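Long-range contact in amidohydrolase 3 domain-containing protein (Pyrococcus furiosus, PDB 3ICJ), which is an uncharacterized zinc-binding member of the amidohydrolase family that probably hydrolyses carbon-nitrogen bonds other than peptide bonds: residues N264-Y268 and V477-L483. Numbering follows the deposited sequence.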
ATOM      1  N   ASN A 264     -12.004  -5.501  -3.558  1.00 31.57           N
ATOM      2  CA  ASN A 264     -11.366  -5.580  -4.871  1.00 34.26           C
ATOM      3  C   ASN A 264      -9.859  -5.523  -4.752  1.00 37.04           C
ATOM      4  O   ASN A 264      -9.330  -4.585  -4.198  1.00 39.49           O
ATOM      5  CB  ASN A 264     -11.863  -4.458  -5.762  1.00 36.03           C
ATOM      6  CG  ASN A 264     -13.355  -4.457  -5.872  1.00 35.80           C
ATOM      7  OD1 ASN A 264     -13.956  -5.462  -6.284  1.00 39.49           O
ATOM      8  ND2 ASN A 264     -13.985  -3.340  -5.484  1.00 33.28           N
ATOM      9  N   VAL A 265      -9.179  -6.561  -5.226  1.00 33.91           N
ATOM     10  CA  VAL A 265      -7.739  -6.711  -4.996  1.00 33.21           C
ATOM     11  C   VAL A 265      -7.085  -6.730  -6.366  1.00 33.38           C
ATOM     12  O   VAL A 265      -7.311  -7.641  -7.157  1.00 36.85           O
ATOM     13  CB  VAL A 265      -7.397  -8.014  -4.238  1.00 30.52           C
ATOM     14  CG1 VAL A 265      -5.864  -8.208  -4.142  1.00 33.50           C
ATOM     15  CG2 VAL A 265      -8.038  -8.049  -2.848  1.00 33.85           C
ATOM     16  N   PHE A 266      -6.328  -5.682  -6.669  1.00 36.88           N
ATOM     17  CA  PHE A 266      -5.626  -5.611  -7.944  1.00 33.45           C
ATOM     18  C   PHE A 266      -4.167  -5.987  -7.680  1.00 41.33           C
ATOM     19  O   PHE A 266      -3.405  -5.196  -7.134  1.00 41.12           O
ATOM     20  CB  PHE A 266      -5.768  -4.223  -8.589  1.00 34.25           C
ATOM     21  CG  PHE A 266      -7.185  -3.871  -8.957  1.00 37.01           C
ATOM     22  CD1 PHE A 266      -7.658  -4.070 -10.263  1.00 36.77           C
ATOM     23  CD2 PHE A 266      -8.047  -3.341  -8.003  1.00 31.67           C
ATOM     24  CE1 PHE A 266      -8.984  -3.749 -10.612  1.00 34.46           C
ATOM     25  CE2 PHE A 266      -9.383  -3.042  -8.323  1.00 32.12           C
ATOM     26  CZ  PHE A 266      -9.854  -3.231  -9.629  1.00 30.81           C
ATOM     27  N   ALA A 267      -3.803  -7.213  -8.042  1.00 39.73           N
ATOM     28  CA  ALA A 267      -2.527  -7.792  -7.624  1.00 37.01           C
ATOM     29  C   ALA A 267      -1.415  -7.422  -8.592  1.00 39.99           C
ATOM     30  O   ALA A 267      -1.551  -7.627  -9.800  1.00 35.77           O
ATOM     31  CB  ALA A 267      -2.662  -9.328  -7.497  1.00 37.96           C
ATOM     32  N   TYR A 268      -0.346  -6.832  -8.067  1.00 36.77           N
ATOM     33  CA  TYR A 268       0.836  -6.513  -8.879  1.00 34.51           C
ATOM     34  C   TYR A 268       1.930  -7.461  -8.408  1.00 34.64           C
ATOM     35  O   TYR A 268       2.474  -7.304  -7.312  1.00 35.74           O
ATOM     36  CB  TYR A 268       1.262  -5.047  -8.718  1.00 38.74           C
ATOM     37  CG  TYR A 268       0.436  -4.084  -9.559  1.00 38.01           C
ATOM     38  CD1 TYR A 268      -0.911  -3.860  -9.276  1.00 32.55           C
ATOM     39  CD2 TYR A 268       1.000  -3.414 -10.635  1.00 33.37           C
ATOM     40  CE1 TYR A 268      -1.681  -2.980 -10.031  1.00 31.47           C
ATOM     41  CE2 TYR A 268       0.236  -2.528 -11.425  1.00 30.38           C
ATOM     42  CZ  TYR A 268      -1.105  -2.320 -11.109  1.00 31.70           C
ATOM     43  OH  TYR A 268      -1.867  -1.475 -11.861  1.00 37.05           O
ATOM     44  N   VAL A 477      -5.428   5.222 -11.614  1.00 35.02           N
ATOM     45  CA  VAL A 477      -4.025   4.876 -11.498  1.00 35.86           C
ATOM     46  C   VAL A 477      -3.847   3.353 -11.538  1.00 37.49           C
ATOM     47  O   VAL A 477      -2.836   2.858 -12.039  1.00 38.98           O
ATOM     48  CB  VAL A 477      -3.429   5.591 -10.253  1.00 39.17           C
ATOM     49  CG1 VAL A 477      -2.212   4.905  -9.700  1.00 40.76           C
ATOM     50  CG2 VAL A 477      -3.120   7.037 -10.651  1.00 34.32           C
ATOM     51  N   THR A 478      -4.879   2.629 -11.080  1.00 35.43           N
ATOM     52  CA  THR A 478      -4.911   1.164 -11.070  1.00 34.25           C
ATOM     53  C   THR A 478      -5.697   0.569 -12.282  1.00 33.53           C
ATOM     54  O   THR A 478      -6.071  -0.608 -12.275  1.00 37.52           O
ATOM     55  CB  THR A 478      -5.466   0.672  -9.690  1.00 33.29           C
ATOM     56  OG1 THR A 478      -4.876   1.468  -8.630  1.00 34.56           O
ATOM     57  CG2 THR A 478      -5.113  -0.795  -9.415  1.00 46.29           C
ATOM     58  N   LEU A 479      -5.952   1.395 -13.304  1.00 34.54           N
ATOM     59  CA  LEU A 479      -6.633   0.972 -14.544  1.00 39.17           C
ATOM     60  C   LEU A 479      -7.979   0.272 -14.313  1.00 42.15           C
ATOM     61  O   LEU A 479      -8.315  -0.699 -14.998  1.00 36.56           O
ATOM     62  CB  LEU A 479      -5.707   0.099 -15.399  1.00 36.10           C
ATOM     63  CG  LEU A 479      -4.310   0.665 -15.741  1.00 36.86           C
ATOM     64  CD1 LEU A 479      -3.531  -0.388 -16.547  1.00 39.75           C
ATOM     65  CD2 LEU A 479      -4.396   2.000 -16.552  1.00 33.34           C
ATOM     66  N   ALA A 480      -8.733   0.803 -13.348  1.00 39.89           N
ATOM     67  CA  ALA A 480     -10.011   0.254 -12.884  1.00 36.62           C
ATOM     68  C   ALA A 480     -11.096   1.263 -13.207  1.00 36.86           C
ATOM     69  O   ALA A 480     -11.453   2.100 -12.368  1.00 36.60           O
ATOM     70  CB  ALA A 480      -9.944   0.029 -11.384  1.00 39.84           C
ATOM     71  N   GLU A 481     -11.604   1.191 -14.430  1.00 40.91           N
ATOM     72  CA  GLU A 481     -12.390   2.279 -15.024  1.00 47.05           C
ATOM     73  C   GLU A 481     -13.818   2.397 -14.470  1.00 41.33           C
ATOM     74  O   GLU A 481     -14.462   3.442 -14.610  1.00 44.52           O
ATOM     75  CB  GLU A 481     -12.429   2.141 -16.561  1.00 52.75           C
ATOM     76  CG  GLU A 481     -11.043   2.083 -17.266  1.00 65.84           C
ATOM     77  CD  GLU A 481     -10.132   3.303 -16.998  1.00 73.55           C
ATOM     78  OE1 GLU A 481     -10.637   4.445 -16.822  1.00 69.30           O
ATOM     79  OE2 GLU A 481      -8.891   3.106 -16.980  1.00 75.56           O
ATOM     80  N   ASP A 482     -14.301   1.324 -13.853  1.00 31.24           N
ATOM     81  CA  ASP A 482     -15.654   1.291 -13.276  1.00 32.38           C
ATOM     82  C   ASP A 482     -15.657   1.405 -11.741  1.00 29.84           C
ATOM     83  O   ASP A 482     -16.631   1.031 -11.088  1.00 35.20           O
ATOM     84  CB  ASP A 482     -16.401   0.038 -13.755  1.00 35.32           C
ATOM     85  CG  ASP A 482     -15.731  -1.261 -13.325  1.00 43.78           C
ATOM     86  OD1 ASP A 482     -14.552  -1.262 -12.882  1.00 48.26           O
ATOM     87  OD2 ASP A 482     -16.403  -2.301 -13.448  1.00 45.99           O
ATOM     88  N   LEU A 483     -14.566   1.932 -11.172  1.00 32.53           N
ATOM     89  CA  LEU A 483     -14.512   2.228  -9.738  1.00 30.46           C
ATOM     90  C   LEU A 483     -14.197   3.701  -9.472  1.00 31.00           C
ATOM     91  O   LEU A 483     -13.604   4.368 -10.318  1.00 32.86           O
ATOM     92  CB  LEU A 483     -13.482   1.323  -9.021  1.00 28.11           C
ATOM     93  CG  LEU A 483     -13.944  -0.118  -8.792  1.00 32.76           C
ATOM     94  CD1 LEU A 483     -12.788  -1.064  -8.581  1.00 27.70           C
ATOM     95  CD2 LEU A 483     -14.960  -0.224  -7.650  1.00 30.27           C
TER
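F266 reaches out from its strand and meets three residues of 477-483 at once, T478, A480 and L483, although no hydrogen bond joins the two segments. The methyl CG2 of T478 lies at the root of the phenylalanine, 3.6 Å from its CB and almost as near to CG. At the far end, A480 CB approaches CZ obliquely at 3.7 Å, while L483 CD1 comes at the ring edge, near its plane, 3.8 Å from CZ. Cutting F266 back to an alanine would remove the ring and would probably open a gap between strand and loop, with A480 CB and L483 CD1 losing their aromatic neighbour on this side. The other branch of L483, CD2, sits 3.9 Å from ND2 of N264, an apolar touch on an amide whose OD1 is hydrogen-bonded to R291.

Strand 264-269 runs parallel between 236-244 and 290-294, as expected in the (beta/alpha)8 barrel of amidohydrolases, and F98 of barrel strand 92-102 also touches T478, A480 and L483. The loop enters from helix 463-477, which a Schellman motif ends with L479 as the C-prime residue at positive phi. A type I turn from A480 to L483 follows, closed by a weak L483 N to A480 O bond, and both of its end residues reach F266.

Further along the strand, the same T478 methyl meets the edge of the Y268 ring, 4.1 Å from CE1. T478 CG2 is anti to the backbone N, which turns the methyl to both aromatics, while OG1 (chi1 -42°) is hydrogen-bonded to S474 O, back in the helix. Y268 OH is hydrogen-bonded to D344, and the tyrosine side chain stands about 10 Å from a bound zinc ion, too far to be a ligand.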